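Local coordinates for galactose-binding-like protein (Bacteroides thetaiotaomicron, PDB 7M1B) that probably binds galactose or a related sugar as a SusE-like protein, and may also have a capacity to degrade glycans, at residues N120-G125 with T167-S172; F213-D218 with W257-M262. All coordinates share one frame; numbering follows the deposited sequence.

Contact 1: residues N120-G125 with T167-S172; sequences NPTFGG and TLRGFS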
ATOM      1  N   ASN A 120       6.772 -11.055  13.527  1.00 27.33           N
ATOM      2  CA  ASN A 120       7.642  -9.989  13.028  1.00 26.78           C
ATOM      3  C   ASN A 120       7.077  -8.637  13.436  1.00 24.89           C
ATOM      4  O   ASN A 120       5.861  -8.465  13.585  1.00 26.61           O
ATOM      5  CB  ASN A 120       7.676  -9.955  11.496  1.00 32.73           C
ATOM      6  CG  ASN A 120       7.993 -11.294  10.872  1.00 39.38           C
ATOM      7  OD1 ASN A 120       7.320 -11.705   9.927  1.00 46.50           O
ATOM      8  ND2 ASN A 120       9.065 -11.910  11.322  1.00 40.38           N
ATOM      9  N   PRO A 121       7.924  -7.586  13.555  1.00 25.95           N
ATOM     10  CA  PRO A 121       7.379  -6.256  13.797  1.00 22.80           C
ATOM     11  C   PRO A 121       6.543  -5.799  12.601  1.00 20.04           C
ATOM     12  O   PRO A 121       6.826  -6.142  11.444  1.00 24.62           O
ATOM     13  CB  PRO A 121       8.627  -5.367  13.890  1.00 22.24           C
ATOM     14  CG  PRO A 121       9.808  -6.280  14.015  1.00 26.75           C
ATOM     15  CD  PRO A 121       9.391  -7.649  13.483  1.00 25.78           C
ATOM     16  N   THR A 122       5.494  -5.019  12.932  1.00 22.75           N
ATOM     17  CA  THR A 122       4.769  -4.239  11.923  1.00 22.95           C
ATOM     18  C   THR A 122       4.477  -2.851  12.511  1.00 23.67           C
ATOM     19  O   THR A 122       4.830  -2.546  13.669  1.00 24.47           O
ATOM     20  CB  THR A 122       3.467  -4.941  11.449  1.00 23.04           C
ATOM     21  OG1 THR A 122       2.944  -4.265  10.286  1.00 24.71           O
ATOM     22  CG2 THR A 122       2.393  -4.989  12.523  1.00 22.89           C
ATOM     23  N   PHE A 123       3.842  -1.975  11.717  1.00 22.08           N
ATOM     24  CA  PHE A 123       3.581  -0.607  12.160  1.00 23.82           C
ATOM     25  C   PHE A 123       2.656  -0.623  13.366  1.00 25.84           C
ATOM     26  O   PHE A 123       1.527  -1.111  13.256  1.00 25.69           O
ATOM     27  CB  PHE A 123       3.063   0.246  10.993  1.00 21.71           C
ATOM     28  CG  PHE A 123       4.168   0.274   9.970  1.00 19.08           C
ATOM     29  CD1 PHE A 123       5.193   1.235  10.131  1.00 18.82           C
ATOM     30  CD2 PHE A 123       4.217  -0.541   8.839  1.00 20.93           C
ATOM     31  CE1 PHE A 123       6.282   1.219   9.286  1.00 20.28           C
ATOM     32  CE2 PHE A 123       5.313  -0.554   7.980  1.00 22.24           C
ATOM     33  CZ  PHE A 123       6.321   0.392   8.178  1.00 21.32           C
ATOM     34  N   GLY A 124       3.202  -0.205  14.522  1.00 22.91           N
ATOM     35  CA  GLY A 124       2.470  -0.066  15.782  1.00 25.43           C
ATOM     36  C   GLY A 124       2.141  -1.433  16.408  1.00 26.61           C
ATOM     37  O   GLY A 124       1.331  -1.544  17.329  1.00 30.34           O
ATOM     38  N   GLY A 125       2.846  -2.490  16.009  1.00 24.16           N
ATOM     39  CA  GLY A 125       2.596  -3.786  16.650  1.00 25.62           C
ATOM     40  C   GLY A 125       3.376  -4.921  16.019  1.00 23.57           C
ATOM     41  O   GLY A 125       4.550  -4.801  15.662  1.00 24.74           O
ATOM     42  N   THR A 167      -2.606  -9.271  12.793  1.00 27.68           N
ATOM     43  CA  THR A 167      -1.768  -8.257  13.424  1.00 25.57           C
ATOM     44  C   THR A 167      -2.404  -7.824  14.735  1.00 28.24           C
ATOM     45  O   THR A 167      -3.632  -7.868  14.910  1.00 36.53           O
ATOM     46  CB  THR A 167      -1.530  -7.021  12.554  1.00 32.10           C
ATOM     47  OG1 THR A 167      -2.743  -6.267  12.495  1.00 37.66           O
ATOM     48  CG2 THR A 167      -1.079  -7.398  11.166  1.00 34.58           C
ATOM     49  N   LEU A 168      -1.544  -7.383  15.644  1.00 28.42           N
ATOM     50  CA  LEU A 168      -1.983  -6.607  16.791  1.00 30.79           C
ATOM     51  C   LEU A 168      -1.304  -5.255  16.667  1.00 28.97           C
ATOM     52  O   LEU A 168      -0.087  -5.212  16.487  1.00 34.89           O
ATOM     53  CB  LEU A 168      -1.379  -7.189  18.061  1.00 37.53           C
ATOM     54  CG  LEU A 168      -2.101  -8.322  18.743  1.00 48.05           C
ATOM     55  CD1 LEU A 168      -1.590  -9.648  18.188  1.00 51.13           C
ATOM     56  CD2 LEU A 168      -1.812  -8.209  20.234  1.00 57.65           C
ATOM     57  N   ARG A 169      -2.054  -4.181  16.925  1.00 30.62           N
ATOM     58  CA  ARG A 169      -1.505  -2.839  16.811  1.00 30.05           C
ATOM     59  C   ARG A 169      -1.788  -2.107  18.120  1.00 27.94           C
ATOM     60  O   ARG A 169      -2.282  -2.709  19.079  1.00 30.75           O
ATOM     61  CB  ARG A 169      -2.068  -2.142  15.558  1.00 39.54           C
ATOM     62  CG  ARG A 169      -1.617  -2.797  14.254  1.00 41.35           C
ATOM     63  CD  ARG A 169      -1.619  -1.784  13.142  1.00 42.91           C
ATOM     64  NE  ARG A 169      -1.901  -2.521  11.922  1.00 47.08           N
ATOM     65  CZ  ARG A 169      -1.037  -2.803  10.979  1.00 35.04           C
ATOM     66  NH1 ARG A 169       0.193  -2.318  11.011  1.00 34.44           N
ATOM     67  NH2 ARG A 169      -1.484  -3.460   9.919  1.00 31.32           N
ATOM     68  N   GLY A 170      -1.422  -0.823  18.173  1.00 31.82           N
ATOM     69  CA  GLY A 170      -1.613  -0.006  19.363  1.00 35.64           C
ATOM     70  C   GLY A 170      -0.361   0.096  20.231  1.00 31.63           C
ATOM     71  O   GLY A 170      -0.463   0.537  21.371  1.00 36.83           O
ATOM     72  N   PHE A 171       0.814  -0.272  19.706  1.00 27.78           N
ATOM     73  CA  PHE A 171       2.000  -0.318  20.532  1.00 27.09           C
ATOM     74  C   PHE A 171       3.024   0.737  20.094  1.00 30.66           C
ATOM     75  O   PHE A 171       3.244   1.013  18.921  1.00 30.96           O
ATOM     76  CB  PHE A 171       2.694  -1.674  20.442  1.00 26.85           C
ATOM     77  CG  PHE A 171       1.877  -2.759  21.084  1.00 34.68           C
ATOM     78  CD1 PHE A 171       1.982  -2.986  22.452  1.00 34.59           C
ATOM     79  CD2 PHE A 171       0.913  -3.436  20.354  1.00 30.90           C
ATOM     80  CE1 PHE A 171       1.203  -3.941  23.080  1.00 37.71           C
ATOM     81  CE2 PHE A 171       0.137  -4.411  20.974  1.00 36.06           C
ATOM     82  CZ  PHE A 171       0.272  -4.642  22.335  1.00 39.22           C
ATOM     83  N   SER A 172       3.722   1.252  21.073  1.00 25.21           N
ATOM     84  CA  SER A 172       4.798   2.188  20.846  1.00 26.45           C
ATOM     85  C   SER A 172       6.014   1.520  20.168  1.00 27.68           C
ATOM     86  O   SER A 172       6.261   0.337  20.373  1.00 28.77           O
ATOM     87  CB  SER A 172       5.124   2.820  22.202  1.00 31.88           C
ATOM     88  OG  SER A 172       5.587   1.852  23.130  1.00 35.05           O
TER
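Arg169 and Phe171 grip the two central carbonyls of the turn from Thr122 to Gly125, those of Phe123 and Gly124, one from a side chain and the other from the backbone. The guanidinium NH1 of Arg169 donates to Phe123 O at 2.9 Å, with an N-H...O angle of 158°; the nitrogen lies in the carbonyl plane on a lone pair, coming in at 131° to the C=O, and the oxygen lies close to the guanidinium plane. Phe171 N donates to Gly124 O at 2.7 Å, tilted 30° from that carbonyl's plane. Gly124 O also takes a CA-H...O contact from Arg169 CA at 3.2 Å, so it sits in the bend of 169-171. A matching contact runs the other way, from Gly125 CA to Leu168 O at 3.0 Å. A side chain on Gly125 would collide with that carbonyl, which explains the glycine. The turn itself is type II, with Gly124 at the position of positive phi, and it closes a two-residue beta hairpin through paired backbone bonds between Thr122 and Gly125.

Packing surrounds these bonds. The Arg169 chain, extended from CG to NE, runs alongside Phe123 O, with CD 3.2 Å from that oxygen, and it crosses the Thr122 side chain at about a right angle. The Phe171 ring presents its edge to Gly124 O, while its CD2 lies 4.1 Å from Gly125 CA.

Strand 125-131 runs between strands 118-122 and 163-168 in a three-stranded antiparallel sheet, so the contact joins the hairpin end to the exit of the third strand. The Phe171 ring meets Phe178 and His176 edge-to-face. Phe123 touches Gln267 and Ser269 of strand 256-274, and Arg169 touches Ala347.

Contact 2: residues F213-D218 with W257-M262; sequences FYLAND and WFTFDM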
ATOM      1  N   PHE A 213      11.011   4.288 -13.654  1.00 16.43           N
ATOM      2  CA  PHE A 213      11.610   2.998 -14.003  1.00 20.23           C
ATOM      3  C   PHE A 213      10.762   2.379 -15.114  1.00 16.69           C
ATOM      4  O   PHE A 213       9.952   1.444 -14.886  1.00 16.77           O
ATOM      5  CB  PHE A 213      11.727   2.092 -12.762  1.00 19.54           C
ATOM      6  CG  PHE A 213      12.825   1.065 -12.868  1.00 18.79           C
ATOM      7  CD1 PHE A 213      14.146   1.381 -12.540  1.00 18.53           C
ATOM      8  CD2 PHE A 213      12.578  -0.197 -13.414  1.00 19.72           C
ATOM      9  CE1 PHE A 213      15.154   0.434 -12.684  1.00 20.30           C
ATOM     10  CE2 PHE A 213      13.616  -1.096 -13.615  1.00 21.14           C
ATOM     11  CZ  PHE A 213      14.896  -0.810 -13.206  1.00 23.34           C
ATOM     12  N   TYR A 214      10.956   2.892 -16.319  1.00 18.90           N
ATOM     13  CA  TYR A 214      10.037   2.653 -17.453  1.00 18.33           C
ATOM     14  C   TYR A 214      10.269   1.243 -18.034  1.00 17.66           C
ATOM     15  O   TYR A 214      11.376   0.877 -18.393  1.00 19.62           O
ATOM     16  CB  TYR A 214      10.263   3.707 -18.531  1.00 18.59           C
ATOM     17  CG  TYR A 214       9.393   3.528 -19.757  1.00 19.05           C
ATOM     18  CD1 TYR A 214       8.001   3.592 -19.693  1.00 19.02           C
ATOM     19  CD2 TYR A 214      10.019   3.423 -20.986  1.00 20.67           C
ATOM     20  CE1 TYR A 214       7.247   3.474 -20.862  1.00 18.15           C
ATOM     21  CE2 TYR A 214       9.279   3.389 -22.153  1.00 22.40           C
ATOM     22  CZ  TYR A 214       7.895   3.310 -22.075  1.00 21.91           C
ATOM     23  OH  TYR A 214       7.165   3.265 -23.255  1.00 24.98           O
ATOM     24  N   LEU A 215       9.218   0.397 -17.967  1.00 17.38           N
ATOM     25  CA  LEU A 215       9.196  -0.933 -18.543  1.00 19.93           C
ATOM     26  C   LEU A 215       8.363  -0.936 -19.843  1.00 18.07           C
ATOM     27  O   LEU A 215       7.544  -0.052 -20.063  1.00 17.88           O
ATOM     28  CB  LEU A 215       8.670  -1.916 -17.499  1.00 18.86           C
ATOM     29  CG  LEU A 215       9.456  -1.851 -16.170  1.00 18.68           C
ATOM     30  CD1 LEU A 215       8.846  -2.865 -15.229  1.00 19.36           C
ATOM     31  CD2 LEU A 215      10.935  -2.185 -16.415  1.00 19.31           C
ATOM     32  N   ALA A 216       8.594  -1.973 -20.687  1.00 18.32           N
ATOM     33  CA  ALA A 216       8.128  -1.847 -22.071  1.00 17.93           C
ATOM     34  C   ALA A 216       6.605  -1.744 -22.272  1.00 18.79           C
ATOM     35  O   ALA A 216       6.145  -1.254 -23.325  1.00 21.20           O
ATOM     36  CB  ALA A 216       8.745  -2.944 -22.922  1.00 21.62           C
ATOM     37  N   ASN A 217       5.831  -2.323 -21.359  1.00 18.22           N
ATOM     38  CA  ASN A 217       4.389  -2.257 -21.472  1.00 15.32           C
ATOM     39  C   ASN A 217       3.755  -1.260 -20.477  1.00 18.59           C
ATOM     40  O   ASN A 217       2.504  -1.260 -20.307  1.00 19.96           O
ATOM     41  CB  ASN A 217       3.820  -3.648 -21.202  1.00 19.06           C
ATOM     42  CG  ASN A 217       4.120  -4.192 -19.818  1.00 20.35           C
ATOM     43  OD1 ASN A 217       4.574  -3.487 -18.929  1.00 21.27           O
ATOM     44  ND2 ASN A 217       3.752  -5.438 -19.546  1.00 19.90           N
ATOM     45  N   ASP A 218       4.542  -0.239 -20.082  1.00 18.88           N
ATOM     46  CA  ASP A 218       3.993   0.768 -19.184  1.00 17.39           C
ATOM     47  C   ASP A 218       3.459   1.943 -20.013  1.00 19.45           C
ATOM     48  O   ASP A 218       3.823   2.145 -21.192  1.00 19.59           O
ATOM     49  CB  ASP A 218       5.131   1.424 -18.391  1.00 17.24           C
ATOM     50  CG  ASP A 218       5.722   0.580 -17.291  1.00 17.11           C
ATOM     51  OD1 ASP A 218       5.212  -0.551 -17.019  1.00 17.55           O
ATOM     52  OD2 ASP A 218       6.681   0.994 -16.689  1.00 17.54           O
ATOM     53  N   TRP A 257      -0.726   0.778 -16.458  1.00 15.57           N
ATOM     54  CA  TRP A 257       0.119   0.864 -15.263  1.00 15.45           C
ATOM     55  C   TRP A 257       1.368   1.717 -15.602  1.00 15.50           C
ATOM     56  O   TRP A 257       1.862   1.744 -16.755  1.00 17.30           O
ATOM     57  CB  TRP A 257       0.529  -0.554 -14.763  1.00 16.75           C
ATOM     58  CG  TRP A 257       1.028  -1.461 -15.857  1.00 17.77           C
ATOM     59  CD1 TRP A 257       2.297  -1.578 -16.354  1.00 20.01           C
ATOM     60  CD2 TRP A 257       0.231  -2.432 -16.542  1.00 18.85           C
ATOM     61  NE1 TRP A 257       2.354  -2.513 -17.371  1.00 18.77           N
ATOM     62  CE2 TRP A 257       1.090  -3.088 -17.470  1.00 20.26           C
ATOM     63  CE3 TRP A 257      -1.137  -2.790 -16.467  1.00 20.65           C
ATOM     64  CZ2 TRP A 257       0.620  -4.082 -18.349  1.00 22.33           C
ATOM     65  CZ3 TRP A 257      -1.589  -3.789 -17.334  1.00 21.45           C
ATOM     66  CH2 TRP A 257      -0.716  -4.446 -18.239  1.00 22.16           C
ATOM     67  N   PHE A 258       1.973   2.257 -14.549  1.00 17.20           N
ATOM     68  CA  PHE A 258       3.290   2.856 -14.631  1.00 15.37           C
ATOM     69  C   PHE A 258       4.141   2.335 -13.471  1.00 17.58           C
ATOM     70  O   PHE A 258       3.617   1.755 -12.522  1.00 17.34           O
ATOM     71  CB  PHE A 258       3.301   4.395 -14.686  1.00 16.80           C
ATOM     72  CG  PHE A 258       2.656   5.075 -13.491  1.00 15.98           C
ATOM     73  CD1 PHE A 258       3.239   5.039 -12.253  1.00 15.48           C
ATOM     74  CD2 PHE A 258       1.445   5.741 -13.600  1.00 20.11           C
ATOM     75  CE1 PHE A 258       2.649   5.663 -11.157  1.00 18.33           C
ATOM     76  CE2 PHE A 258       0.859   6.384 -12.522  1.00 18.30           C
ATOM     77  CZ  PHE A 258       1.445   6.324 -11.281  1.00 17.32           C
ATOM     78  N   THR A 259       5.467   2.489 -13.636  1.00 16.10           N
ATOM     79  CA  THR A 259       6.467   1.851 -12.783  1.00 16.06           C
ATOM     80  C   THR A 259       7.490   2.867 -12.332  1.00 15.21           C
ATOM     81  O   THR A 259       8.015   3.641 -13.152  1.00 16.94           O
ATOM     82  CB  THR A 259       7.246   0.701 -13.487  1.00 16.57           C
ATOM     83  OG1 THR A 259       6.289  -0.128 -14.167  1.00 17.60           O
ATOM     84  CG2 THR A 259       8.089  -0.091 -12.522  1.00 16.95           C
ATOM     85  N   PHE A 260       7.800   2.845 -11.011  1.00 15.52           N
ATOM     86  CA  PHE A 260       8.904   3.707 -10.594  1.00 15.64           C
ATOM     87  C   PHE A 260       9.770   2.969  -9.557  1.00 14.48           C
ATOM     88  O   PHE A 260       9.404   1.886  -9.080  1.00 17.85           O
ATOM     89  CB  PHE A 260       8.418   5.039  -9.990  1.00 17.54           C
ATOM     90  CG  PHE A 260       7.439   4.979  -8.855  1.00 15.93           C
ATOM     91  CD1 PHE A 260       7.933   4.917  -7.562  1.00 15.72           C
ATOM     92  CD2 PHE A 260       6.062   4.936  -9.076  1.00 17.48           C
ATOM     93  CE1 PHE A 260       7.025   4.957  -6.492  1.00 17.64           C
ATOM     94  CE2 PHE A 260       5.172   4.940  -8.007  1.00 17.49           C
ATOM     95  CZ  PHE A 260       5.649   4.957  -6.702  1.00 16.36           C
ATOM     96  N   ASP A 261      10.952   3.509  -9.322  1.00 16.25           N
ATOM     97  CA  ASP A 261      11.918   2.932  -8.377  1.00 16.82           C
ATOM     98  C   ASP A 261      11.908   3.859  -7.160  1.00 17.34           C
ATOM     99  O   ASP A 261      12.310   5.044  -7.264  1.00 17.41           O
ATOM    100  CB  ASP A 261      13.281   2.838  -9.097  1.00 18.23           C
ATOM    101  CG  ASP A 261      14.422   2.273  -8.279  1.00 19.45           C
ATOM    102  OD1 ASP A 261      14.143   1.894  -7.142  1.00 19.01           O
ATOM    103  OD2 ASP A 261      15.608   2.334  -8.763  1.00 22.40           O
ATOM    104  N   MET A 262      11.718   3.329  -5.987  1.00 17.14           N
ATOM    105  CA  MET A 262      11.823   4.105  -4.743  1.00 18.77           C
ATOM    106  C   MET A 262      13.293   4.454  -4.401  1.00 22.52           C
ATOM    107  O   MET A 262      13.541   5.366  -3.627  1.00 20.15           O
ATOM    108  CB  MET A 262      11.206   3.374  -3.560  1.00 21.21           C
ATOM    109  CG  MET A 262       9.641   3.162  -3.769  1.00 19.89           C
ATOM    110  SD  MET A 262       8.881   2.810  -2.149  1.00 19.69           S
ATOM    111  CE  MET A 262       9.631   1.214  -1.839  1.00 19.87           C
TER
HETATM  112  O   HOH W   1       0.139  -0.036 -19.176  1.00 20.24           O
HETATM  113  O   HOH W   2       6.979   3.611 -15.876  1.00 17.82           O
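Trp257 meets Asn217 first: NE1 donates to Asn217 OD1 at 2.9 Å, nearly straight at 169°. The oxygen lies in the indole plane, but the donor stands 72° out of the amide carbonyl plane. Asp218 OD1 reaches the same ring edge, 3.2 Å from Trp257 CD1, and water 1 lies over the ring centre while bridging Asn217 O to Trp257 N.

Thr259 comes next. Its OG1, anti to the carbonyl carbon (chi1 -46°), is turned to Asp218 OD2 and donates to it at 2.8 Å, on the syn side, whereas Leu215 N reaches that oxygen from the opposite face at 2.9 Å. Water 2 adds a third bond and links it to Thr259 N. Arg356 pairs with Asp218 OD1 and bonds Thr259 OG1, which would probably keep the buried carboxylate ionised. An alanine in place of Asp218 would probably leave Leu215 N and the Thr259 hydroxyl without this acceptor and Arg356 without this counter-charge, so that the loop is held less firmly on the strand.

Thr259 O accepts from Phe213 N at 3.1 Å. At Asp261 the contact turns apolar: CB lies 3.8 Å from Phe213 CD1, while OD1 bonds Gly263 N and Arg353.

A buried carboxylate belonging to the loop itself thus pins residues 213-218 onto strand 256-274, part of a large antiparallel sheet consistent with the beta-sandwich of galactose-binding-like domains.

Contacts 1 and 2 lie on opposite sides of the chain's centre, their own centres about 32 Å apart. Contact 1 is only partly buried and belongs to the smaller, three-stranded sheet; contact 2 is mostly buried and belongs to the large sheet. They share no element directly, but strand 256-274 supplies one segment of contact 2 and, further along, touches Phe123 of contact 1. Their chemistry differs accordingly. Contact 1 rests on backbone carbonyls, close glycines and one solvent-exposed arginine. Contact 2 relies mainly on side chains, with a buried carboxylate, a threonine hydroxyl, an indole N-H and two bridging waters.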